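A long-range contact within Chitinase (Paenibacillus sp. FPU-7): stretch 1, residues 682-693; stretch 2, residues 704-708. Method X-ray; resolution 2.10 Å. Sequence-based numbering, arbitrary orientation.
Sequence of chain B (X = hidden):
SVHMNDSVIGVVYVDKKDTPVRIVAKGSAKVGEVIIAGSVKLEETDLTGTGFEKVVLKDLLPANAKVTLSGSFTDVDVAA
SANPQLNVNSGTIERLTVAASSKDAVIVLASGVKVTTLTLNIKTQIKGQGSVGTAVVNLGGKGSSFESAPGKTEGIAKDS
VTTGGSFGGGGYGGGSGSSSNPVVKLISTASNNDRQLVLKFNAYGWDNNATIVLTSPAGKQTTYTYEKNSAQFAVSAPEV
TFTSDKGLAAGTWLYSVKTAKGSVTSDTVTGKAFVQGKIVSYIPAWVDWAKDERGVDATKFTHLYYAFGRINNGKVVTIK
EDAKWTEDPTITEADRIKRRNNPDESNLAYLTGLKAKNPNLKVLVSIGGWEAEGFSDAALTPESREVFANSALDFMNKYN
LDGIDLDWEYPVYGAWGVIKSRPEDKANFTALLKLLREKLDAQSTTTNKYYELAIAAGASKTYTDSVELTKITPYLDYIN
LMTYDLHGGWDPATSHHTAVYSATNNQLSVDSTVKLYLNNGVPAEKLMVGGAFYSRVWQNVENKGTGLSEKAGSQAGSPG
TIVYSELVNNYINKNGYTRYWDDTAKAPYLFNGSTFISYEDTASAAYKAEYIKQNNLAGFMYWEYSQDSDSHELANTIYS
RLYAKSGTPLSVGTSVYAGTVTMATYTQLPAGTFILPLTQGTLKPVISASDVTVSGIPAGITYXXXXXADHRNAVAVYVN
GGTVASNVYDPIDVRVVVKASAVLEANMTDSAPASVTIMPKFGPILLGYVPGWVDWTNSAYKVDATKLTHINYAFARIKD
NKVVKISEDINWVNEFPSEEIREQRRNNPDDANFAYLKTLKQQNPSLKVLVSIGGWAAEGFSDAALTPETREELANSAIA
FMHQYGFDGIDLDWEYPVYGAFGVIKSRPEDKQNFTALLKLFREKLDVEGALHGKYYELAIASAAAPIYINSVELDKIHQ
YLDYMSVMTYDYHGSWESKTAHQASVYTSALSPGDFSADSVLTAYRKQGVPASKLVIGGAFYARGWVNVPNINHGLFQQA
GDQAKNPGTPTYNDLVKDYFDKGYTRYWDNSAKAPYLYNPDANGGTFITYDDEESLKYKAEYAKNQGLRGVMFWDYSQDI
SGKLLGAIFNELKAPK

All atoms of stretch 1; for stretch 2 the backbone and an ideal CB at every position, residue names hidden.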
# COMPACT_ATOMS: atom_id res chain seq x y z
N THR B 682 -18.10 -10.12 -7.50
CA THR B 682 -19.14 -9.13 -7.55
C THR B 682 -20.15 -9.52 -8.57
O THR B 682 -19.83 -9.52 -9.74
CB THR B 682 -18.53 -7.74 -7.86
OG1 THR B 682 -17.33 -7.53 -7.03
CG2 THR B 682 -19.52 -6.68 -7.65
N LEU B 683 -21.41 -9.77 -8.17
CA LEU B 683 -22.44 -10.10 -9.11
C LEU B 683 -22.64 -8.94 -10.13
O LEU B 683 -22.55 -7.76 -9.80
CB LEU B 683 -23.80 -10.36 -8.46
CG LEU B 683 -23.90 -11.44 -7.36
CD1 LEU B 683 -25.27 -11.42 -6.75
CD2 LEU B 683 -23.58 -12.78 -8.02
N LYS B 684 -22.94 -9.35 -11.37
CA LYS B 684 -23.61 -8.47 -12.32
C LYS B 684 -24.83 -7.86 -11.61
O LYS B 684 -25.53 -8.53 -10.80
CB LYS B 684 -24.08 -9.25 -13.52
CG LYS B 684 -22.93 -9.84 -14.37
CD LYS B 684 -23.45 -10.68 -15.55
CE LYS B 684 -23.89 -12.03 -15.11
NZ LYS B 684 -24.69 -12.84 -16.09
N PRO B 685 -25.14 -6.63 -11.96
CA PRO B 685 -26.30 -6.03 -11.32
C PRO B 685 -27.58 -6.86 -11.48
O PRO B 685 -28.43 -6.84 -10.57
CB PRO B 685 -26.40 -4.65 -12.01
CG PRO B 685 -25.00 -4.38 -12.44
CD PRO B 685 -24.33 -5.67 -12.73
N VAL B 686 -27.70 -7.55 -12.63
CA VAL B 686 -28.76 -8.48 -12.94
C VAL B 686 -28.11 -9.83 -13.37
O VAL B 686 -27.52 -9.90 -14.47
CB VAL B 686 -29.75 -7.98 -14.02
CG1 VAL B 686 -30.77 -9.04 -14.38
CG2 VAL B 686 -30.52 -6.74 -13.51
N ILE B 687 -28.30 -10.89 -12.54
CA ILE B 687 -27.92 -12.23 -12.89
C ILE B 687 -28.97 -12.93 -13.66
O ILE B 687 -30.13 -12.50 -13.65
CB ILE B 687 -27.50 -13.06 -11.67
CG1 ILE B 687 -28.65 -13.30 -10.69
CG2 ILE B 687 -26.41 -12.34 -10.93
CD1 ILE B 687 -28.31 -14.35 -9.62
N SER B 688 -28.58 -13.99 -14.33
CA SER B 688 -29.49 -14.86 -15.11
C SER B 688 -29.54 -16.25 -14.46
O SER B 688 -28.66 -16.61 -13.63
CB SER B 688 -28.99 -14.97 -16.54
OG SER B 688 -29.12 -13.69 -17.18
N ALA B 689 -30.53 -17.04 -14.86
CA ALA B 689 -30.77 -18.37 -14.22
C ALA B 689 -29.55 -19.29 -14.28
O ALA B 689 -29.28 -20.07 -13.36
CB ALA B 689 -31.97 -19.05 -14.92
N SER B 690 -28.78 -19.17 -15.36
CA SER B 690 -27.66 -20.09 -15.64
C SER B 690 -26.44 -19.68 -14.80
O SER B 690 -25.45 -20.43 -14.69
CB SER B 690 -27.44 -20.22 -17.19
OG SER B 690 -26.96 -18.97 -17.70
N ASP B 691 -26.51 -18.51 -14.11
CA ASP B 691 -25.42 -18.07 -13.29
C ASP B 691 -25.37 -18.68 -11.86
O ASP B 691 -24.38 -18.50 -11.14
CB ASP B 691 -25.51 -16.56 -13.12
CG ASP B 691 -25.31 -15.79 -14.46
OD1 ASP B 691 -24.66 -16.38 -15.35
OD2 ASP B 691 -25.82 -14.63 -14.50
N VAL B 692 -26.42 -19.39 -11.48
CA VAL B 692 -26.51 -20.00 -10.17
C VAL B 692 -27.11 -21.41 -10.31
O VAL B 692 -28.17 -21.56 -10.99
CB VAL B 692 -27.43 -19.17 -9.24
CG1 VAL B 692 -27.57 -19.82 -7.87
CG2 VAL B 692 -26.86 -17.77 -9.00
N THR B 693 -26.55 -22.40 -9.59
CA THR B 693 -27.23 -23.70 -9.54
C THR B 693 -27.65 -24.01 -8.12
O THR B 693 -26.86 -23.80 -7.17
CB THR B 693 -26.35 -24.86 -10.05
OG1 THR B 693 -25.34 -25.09 -9.08
CG2 THR B 693 -25.66 -24.54 -11.35
N UNK B 704 -36.76 -19.65 -8.27
CA UNK B 704 -36.00 -18.78 -9.23
C UNK B 704 -34.80 -18.17 -8.49
O UNK B 704 -34.76 -18.21 -7.20
CB UNK B 704 -36.89 -17.67 -9.81
N UNK B 705 -33.79 -17.69 -9.23
CA UNK B 705 -32.68 -17.02 -8.60
C UNK B 705 -32.64 -15.59 -9.17
O UNK B 705 -33.01 -15.40 -10.31
CB UNK B 705 -31.37 -17.77 -8.84
N UNK B 706 -32.22 -14.62 -8.36
CA UNK B 706 -32.14 -13.23 -8.77
C UNK B 706 -31.16 -12.58 -7.81
O UNK B 706 -30.65 -13.20 -6.81
CB UNK B 706 -33.51 -12.54 -8.76
N UNK B 707 -30.87 -11.32 -8.10
CA UNK B 707 -30.08 -10.50 -7.18
C UNK B 707 -31.02 -10.11 -6.06
O UNK B 707 -32.09 -9.60 -6.33
CB UNK B 707 -29.47 -9.27 -7.86
N UNK B 708 -30.57 -10.22 -4.83
CA UNK B 708 -31.43 -9.85 -3.67
C UNK B 708 -31.67 -8.35 -3.56
O UNK B 708 -30.73 -7.61 -3.53
CB UNK B 708 -30.80 -10.34 -2.37

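Stretch 1 meets the strand with two different surfaces: an apolar patch made by I687, A689 and V692, and backbone polar atoms, K684 O, P685 O and I687 N, close to the strand. The loop of stretch 1 is braced from within: D691 OD2 accepts from S688 N at 2.8 Å and forms a salt bridge with K684 NZ at 2.6 Å.

Position 704 has extended backbone angles and a CB pointing sideways, with nothing of stretch 1 within 5.5 Å. Stretch 1 therefore sets almost no rule here, and any residue at ease in a strand would do, beta-branched ones especially. The deposited residue is T704, chi1 p, which makes no contact with stretch 1.

Position 705 has its CB pointing toward stretch 1, and the ideal CB lies 4.2 Å from V692 CB and 4.7 Å from I687 CD1. With two carbon groups this near, a compact apolar side chain fits: valine, isoleucine or perhaps alanine, the last leaving more of the patch uncovered. The deposited residue is V705, chi1 m. V705 CG1 packs 4.0 Å from V692 CG1. V705 CG2 also lies near V692, 4.0 Å from its CB, and reaches A689 CA at 4.0 Å and I687 CD1 at 4.3 Å.

Position 706 alternates, as a strand should, and its CB points away. The nearest atom of stretch 1 to the ideal CB is I687 CG1, at 5.3 Å, so stretch 1 would tolerate many side chains, small or large. Here A706 is found, and its contact comes through the main chain: I687 CD1 rests 3.8 Å from A706 C.

Position 707 turns toward stretch 1 again, but what it meets is different. The ideal CB is 3.8 Å from P685 O, 5.0 Å from K684 O and 4.8 Å from L683 CD1; a little farther on lies the backbone N of I687. Carbonyl oxygens ask for a donor and the amide N for an acceptor, so a short side chain carrying both is the natural choice: asparagine, with serine or threonine as less far-reaching options. The deposited residue is N707, chi1 m, which has the largest covered area of the five. Its amide group reaches in among the backbone atoms of K684 to I687, with CG 3.0 Å from P685 O; which end of the amide is oxygen is best left open.

Position 708 leaves the strand with its CB sideways and nothing of stretch 1 within 5.5 Å. A708 makes no contact.

Stretch 2 (704-708) TVANA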
# COMPACT_ATOMS: atom_id res chain seq x y z
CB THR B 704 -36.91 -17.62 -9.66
OG1 THR B 704 -37.34 -16.91 -8.51
CG2 THR B 704 -38.17 -18.06 -10.37
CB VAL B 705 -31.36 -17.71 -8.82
CG1 VAL B 705 -31.46 -19.14 -8.34
CG2 VAL B 705 -30.99 -17.67 -10.29
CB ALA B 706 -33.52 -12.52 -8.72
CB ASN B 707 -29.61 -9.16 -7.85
CG ASN B 707 -28.62 -9.40 -8.97
OD1 ASN B 707 -27.40 -9.20 -8.87
ND2 ASN B 707 -29.12 -9.85 -10.00
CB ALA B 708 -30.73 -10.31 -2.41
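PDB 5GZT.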